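Local coordinates for small S protein (PDB 2WVO), which triggers heterokaryon incompatibility, killing fused fungal cells when it meets the prion form of its allelic partner, and inhibits its own prion domain through its globular domain, at residues S2-V8 / L88-E92; V14-F18 / W55-I61. All coordinates share one frame; numbering follows the deposited sequence. Where two conformers were deposited one is given.

Interaction 1: S2-V8 / L88-E92; sequences SEPFEIV and LLLFE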
loop_
_atom_site.group_PDB
_atom_site.type_symbol
_atom_site.label_atom_id
_atom_site.label_comp_id
_atom_site.label_asym_id
_atom_site.label_seq_id
_atom_site.Cartn_x
_atom_site.Cartn_y
_atom_site.Cartn_z
ATOM N N SER A 2 7.084 -3.283 13.192
ATOM C CA SER A 2 6.227 -2.228 13.844
ATOM C C SER A 2 6.943 -0.890 14.139
ATOM O O SER A 2 6.287 0.087 14.548
ATOM C CB SER A 2 5.576 -2.773 15.114
ATOM O OG SER A 2 6.560 -3.163 16.067
ATOM N N GLU A 3 8.265 -0.842 13.932
ATOM C CA GLU A 3 9.048 0.397 14.140
ATOM C C GLU A 3 8.679 1.584 13.231
ATOM O O GLU A 3 8.570 2.701 13.737
ATOM C CB GLU A 3 10.562 0.150 14.075
ATOM C CG GLU A 3 11.267 0.252 15.409
ATOM C CD GLU A 3 11.720 1.666 15.757
ATOM O OE1 GLU A 3 10.851 2.532 16.032
ATOM O OE2 GLU A 3 12.958 1.902 15.788
ATOM N N PRO A 4 8.519 1.353 11.899
ATOM C CA PRO A 4 8.094 2.459 11.020
ATOM C C PRO A 4 6.836 3.170 11.519
ATOM O O PRO A 4 6.795 4.396 11.498
ATOM C CB PRO A 4 7.839 1.764 9.672
ATOM C CG PRO A 4 8.728 0.571 9.699
ATOM C CD PRO A 4 8.746 0.112 11.128
ATOM N N PHE A 5 5.847 2.392 11.975
ATOM C CA PHE A 5 4.614 2.889 12.597
ATOM C C PHE A 5 4.875 3.827 13.792
ATOM O O PHE A 5 4.260 4.889 13.892
ATOM C CB PHE A 5 3.728 1.701 13.028
ATOM C CG PHE A 5 2.322 2.087 13.433
ATOM C CD1 PHE A 5 1.288 2.078 12.498
ATOM C CD2 PHE A 5 2.033 2.468 14.751
ATOM C CE1 PHE A 5 -0.016 2.432 12.864
ATOM C CE2 PHE A 5 0.735 2.832 15.120
ATOM C CZ PHE A 5 -0.289 2.808 14.181
ATOM N N GLU A 6 5.779 3.426 14.685
ATOM C CA GLU A 6 6.161 4.234 15.854
ATOM C C GLU A 6 6.732 5.591 15.449
ATOM O O GLU A 6 6.369 6.621 16.010
ATOM C CB GLU A 6 7.227 3.521 16.694
ATOM C CG GLU A 6 6.780 2.348 17.527
ATOM C CD GLU A 6 7.962 1.771 18.304
ATOM O OE1 GLU A 6 8.476 2.480 19.220
ATOM O OE2 GLU A 6 8.396 0.631 17.973
ATOM N N ILE A 7 7.650 5.565 14.487
ATOM C CA ILE A 7 8.253 6.778 13.910
ATOM C C ILE A 7 7.205 7.751 13.358
ATOM O O ILE A 7 7.226 8.940 13.700
ATOM C CB ILE A 7 9.301 6.417 12.824
ATOM C CG1 ILE A 7 10.481 5.689 13.480
ATOM C CG2 ILE A 7 9.758 7.670 12.038
ATOM C CD1 ILE A 7 10.994 4.526 12.660
ATOM N N VAL A 8 6.280 7.238 12.541
ATOM C CA VAL A 8 5.179 8.058 12.003
ATOM C C VAL A 8 4.258 8.618 13.108
ATOM O O VAL A 8 3.711 9.722 12.969
ATOM C CB VAL A 8 4.335 7.287 10.953
ATOM C CG1 VAL A 8 3.166 8.147 10.438
ATOM C CG2 VAL A 8 5.210 6.822 9.793
ATOM N N LEU A 88 7.201 5.256 4.906
ATOM C CA LEU A 88 7.337 4.542 6.169
ATOM C C LEU A 88 6.195 3.529 6.394
ATOM O O LEU A 88 6.427 2.412 6.876
ATOM C CB LEU A 88 7.386 5.561 7.307
ATOM C CG LEU A 88 8.625 5.945 8.140
ATOM C CD1 LEU A 88 9.951 5.260 7.819
ATOM C CD2 LEU A 88 8.775 7.452 8.238
ATOM N N LEU A 89 4.974 3.934 6.048
ATOM C CA LEU A 89 3.785 3.079 6.100
ATOM C C LEU A 89 3.883 1.878 5.172
ATOM O O LEU A 89 3.365 0.799 5.462
ATOM C CB LEU A 89 2.538 3.905 5.773
ATOM C CG LEU A 89 1.655 4.415 6.934
ATOM C CD1 LEU A 89 2.342 4.498 8.292
ATOM C CD2 LEU A 89 1.004 5.738 6.580
ATOM N N LEU A 90 4.575 2.086 4.066
ATOM C CA LEU A 90 4.906 1.056 3.093
ATOM C C LEU A 90 5.842 -0.014 3.674
ATOM O O LEU A 90 5.654 -1.209 3.451
ATOM C CB LEU A 90 5.557 1.765 1.903
ATOM C CG LEU A 90 5.860 1.179 0.548
ATOM C CD1 LEU A 90 4.565 0.681 -0.129
ATOM C CD2 LEU A 90 6.543 2.256 -0.307
ATOM N N PHE A 91 6.855 0.416 4.417
ATOM C CA PHE A 91 7.737 -0.516 5.119
ATOM C C PHE A 91 7.015 -1.236 6.260
ATOM O O PHE A 91 7.247 -2.409 6.496
ATOM C CB PHE A 91 8.989 0.208 5.646
ATOM C CG PHE A 91 10.080 0.364 4.615
ATOM C CD1 PHE A 91 10.286 1.580 3.976
ATOM C CD2 PHE A 91 10.901 -0.715 4.279
ATOM C CE1 PHE A 91 11.303 1.728 3.025
ATOM C CE2 PHE A 91 11.911 -0.572 3.331
ATOM C CZ PHE A 91 12.109 0.654 2.701
ATOM N N GLU A 92 6.149 -0.520 6.966
ATOM C CA GLU A 92 5.362 -1.087 8.041
ATOM C C GLU A 92 4.508 -2.262 7.530
ATOM O O GLU A 92 4.489 -3.355 8.117
ATOM C CB GLU A 92 4.479 0.006 8.668
ATOM C CG GLU A 92 3.482 -0.497 9.746
ATOM C CD GLU A 92 4.160 -1.106 10.985
ATOM O OE1 GLU A 92 5.360 -0.824 11.234
ATOM O OE2 GLU A 92 3.473 -1.850 11.730
#
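P4 and E92 meet where the first helix of the HeLo domain, residues 3-9, runs nearly antiparallel to helix 75-104; the axes of the short segments come within 8.1 Å at 150°. The proline ring lies against the backbone of the longer helix: its CB is 3.2 Å from L88 O, a carbonyl that also accepts the intrahelical bond from E92 N, while CG rests on F91 CB and CD lies 3.5 Å from E92 OE1. P4 and L88 are the point of closest backbone register, and proline, in the first turn of its helix, presents its ring carbons there. E92 reaches across with CG anti to its backbone N (chi1 174°) and a bend at chi2 of 63°, which bring its carboxylate beside the opening turn of helix 3-9. There OE1 accepts a weak hydrogen bond from F5 N at 3.3 Å, and the carboxylate carbon packs on F5 CB. A carboxylate at a helix N-terminus probably gains from the helix dipole. One turn on, V8 CG2 slides past L88, touching CB at 3.5 Å and also meeting L89 CD1; the side chains of I7 and L88 cross at about a right angle, I7 CG2 meeting L88 CD2. Behind this layer, L17 and C21 of helix 14-23 back L88, and F91 turns its ring away to an edge-to-face contact with F25. F5 stacks on F5 of the second subunit and E92 packs on its L89, making the contact part of the homodimer interface. E92 CG lies at the F5 ring edge, 4.0 Å from F5 CB.

Interaction 2: V14-F18 / W55-I61; sequences VAGLF and WGEAVQI
F18 projects from helix 14-23 toward the C-terminal turn of helix 38-59, and its ring reaches into the space between helices whose short-segment axes are 12.1 Å apart at closest approach. With CG anti to the backbone N (chi1 168°), CB carries the ring straight into the opposing turn. Along one side, CD1 lies 3.8 Å from W55 CZ3 and CE1 lies 3.7 Å from W55 CE3; this CE1 contact falls in the plane of the indole, at its edge. The two six-membered rings are oblique, with planes at 54° and centroids 5.6 Å apart. At the tip, CZ comes to 3.6 Å from G56 CA, a position where a glycine lets the ring sit directly on the backbone. The other side belongs to I61, whose CG2 is 4.1 Å from F18 CE2. I61 also serves the start of helix 14-23: CG1 packs on CA and CB of A15, and CD1 touches V14 CG1, which in turn nears W55 CH2. I61 follows the C-terminus of helix 38-59, where a Schellman motif redirects the chain: Q60 takes a positive phi of 53°, I61 N bonds back to G56 O, and Q60 N to E57 O. V59 CG1 covers one face of the indole near its rim. V14 also touches V77 and K81 of helix 75-104, and A15 joins F67 by backbone hydrogen bonding. The six residues that touch are buried, and the arrangement is a Schellman motif ending a helix that packs nearly antiparallel on its neighbour in the helical HeLo domain.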
loop_
_atom_site.group_PDB
_atom_site.type_symbol
_atom_site.label_atom_id
_atom_site.label_comp_id
_atom_site.label_asym_id
_atom_site.label_seq_id
_atom_site.Cartn_x
_atom_site.Cartn_y
_atom_site.Cartn_z
ATOM N N VAL A 14 10.093 16.707 8.328
ATOM C CA VAL A 14 10.465 15.988 7.090
ATOM C C VAL A 14 11.839 15.315 7.191
ATOM O O VAL A 14 11.976 14.134 6.859
ATOM C CB VAL A 14 10.433 16.907 5.827
ATOM C CG1 VAL A 14 10.779 16.116 4.564
ATOM C CG2 VAL A 14 9.073 17.593 5.664
ATOM N N ALA A 15 12.847 16.055 7.666
ATOM C CA ALA A 15 14.223 15.538 7.737
ATOM C C ALA A 15 14.345 14.263 8.565
ATOM O O ALA A 15 14.961 13.306 8.113
ATOM C CB ALA A 15 15.208 16.628 8.260
ATOM N N GLY A 16 13.776 14.262 9.774
ATOM C CA GLY A 16 13.804 13.091 10.653
ATOM C C GLY A 16 13.060 11.896 10.059
ATOM O O GLY A 16 13.480 10.746 10.210
ATOM N N LEU A 17 11.931 12.175 9.413
ATOM C CA LEU A 17 11.126 11.156 8.744
ATOM C C LEU A 17 11.867 10.543 7.550
ATOM O O LEU A 17 11.906 9.320 7.396
ATOM C CB LEU A 17 9.773 11.747 8.320
ATOM C CG LEU A 17 8.755 11.995 9.447
ATOM C CD1 LEU A 17 7.727 13.075 9.050
ATOM C CD2 LEU A 17 8.071 10.689 9.896
ATOM N N PHE A 18 12.466 11.417 6.742
ATOM C CA PHE A 18 13.304 11.070 5.599
ATOM C C PHE A 18 14.493 10.192 5.981
ATOM O O PHE A 18 14.774 9.192 5.315
ATOM C CB PHE A 18 13.791 12.363 4.904
ATOM C CG PHE A 18 14.885 12.141 3.884
ATOM C CD1 PHE A 18 14.575 11.792 2.576
ATOM C CD2 PHE A 18 16.226 12.263 4.243
ATOM C CE1 PHE A 18 15.576 11.563 1.653
ATOM C CE2 PHE A 18 17.225 12.039 3.327
ATOM C CZ PHE A 18 16.895 11.686 2.024
ATOM N N TRP A 55 17.555 12.847 -3.639
ATOM C CA TRP A 55 16.604 13.936 -3.374
ATOM C C TRP A 55 16.965 14.762 -2.127
ATOM O O TRP A 55 16.911 15.990 -2.157
ATOM C CB TRP A 55 15.158 13.407 -3.263
ATOM C CG TRP A 55 14.173 14.496 -2.886
ATOM C CD1 TRP A 55 13.561 15.378 -3.734
ATOM C CD2 TRP A 55 13.728 14.841 -1.563
ATOM N NE1 TRP A 55 12.744 16.228 -3.031
ATOM C CE2 TRP A 55 12.834 15.928 -1.694
ATOM C CE3 TRP A 55 14.003 14.339 -0.279
ATOM C CZ2 TRP A 55 12.200 16.509 -0.599
ATOM C CZ3 TRP A 55 13.379 14.916 0.809
ATOM C CH2 TRP A 55 12.483 15.992 0.645
ATOM N N GLY A 56 17.321 14.085 -1.038
ATOM C CA GLY A 56 17.706 14.750 0.214
ATOM C C GLY A 56 18.928 15.630 0.022
ATOM O O GLY A 56 18.990 16.760 0.519
ATOM N N GLU A 57 19.897 15.094 -0.710
ATOM C CA GLU A 57 21.103 15.819 -1.098
ATOM C C GLU A 57 20.767 17.053 -1.950
ATOM O O GLU A 57 21.229 18.153 -1.656
ATOM C CB GLU A 57 22.051 14.856 -1.844
ATOM C CG GLU A 57 23.361 15.453 -2.363
ATOM C CD GLU A 57 24.388 15.725 -1.265
ATOM O OE1 GLU A 57 24.132 15.398 -0.074
ATOM O OE2 GLU A 57 25.461 16.278 -1.602
ATOM N N ALA A 58 19.952 16.866 -2.989
ATOM C CA ALA A 58 19.593 17.947 -3.918
ATOM C C ALA A 58 18.834 19.095 -3.241
ATOM O O ALA A 58 19.021 20.267 -3.575
ATOM C CB ALA A 58 18.778 17.393 -5.100
ATOM N N VAL A 59 17.976 18.736 -2.294
ATOM C CA VAL A 59 17.099 19.676 -1.603
ATOM C C VAL A 59 17.794 20.260 -0.360
ATOM O O VAL A 59 17.276 21.186 0.276
ATOM C CB VAL A 59 15.730 18.964 -1.280
ATOM C CG1 VAL A 59 15.752 18.206 0.071
ATOM C CG2 VAL A 59 14.592 19.925 -1.351
ATOM N N GLN A 60 18.994 19.747 -0.064
ATOM C CA GLN A 60 19.770 20.111 1.132
ATOM C C GLN A 60 18.928 19.944 2.395
ATOM O O GLN A 60 18.752 20.870 3.185
ATOM C CB GLN A 60 20.370 21.523 1.013
ATOM C CG GLN A 60 21.447 21.667 -0.068
ATOM C CD GLN A 60 22.753 20.974 0.299
ATOM O OE1 GLN A 60 23.635 21.579 0.917
ATOM N NE2 GLN A 60 22.876 19.697 -0.068
ATOM N N ILE A 61 18.416 18.730 2.566
ATOM C CA ILE A 61 17.496 18.365 3.660
ATOM C C ILE A 61 17.982 18.804 5.059
ATOM O O ILE A 61 17.183 19.264 5.884
ATOM C CB ILE A 61 17.124 16.829 3.598
ATOM C CG1 ILE A 61 15.957 16.477 4.517
ATOM C CG2 ILE A 61 18.337 15.928 3.843
ATOM C CD1 ILE A 61 14.600 16.468 3.847
#

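Interactions 1 and 2 lie about 18 Å apart, centre to centre, in the mainly helical globular domain. Along the chain the order is 2-8, 14-18, 55-61, 88-92, so the two segments of interaction 2 fall between those of interaction 1. Helices 3-9 and 14-23 are consecutive, as are 38-59 and 75-104, and each contact pairs one member of the first couple with one of the second. L17, on segment 14-18, packs on interaction 1: its CD2 is 3.7 Å from L88 CD2 and 4.1 Å from I7 CG2. Interaction 1 takes part in the dimer interface, whereas no other chain touches interaction 2; helix 14-23 thus links the two.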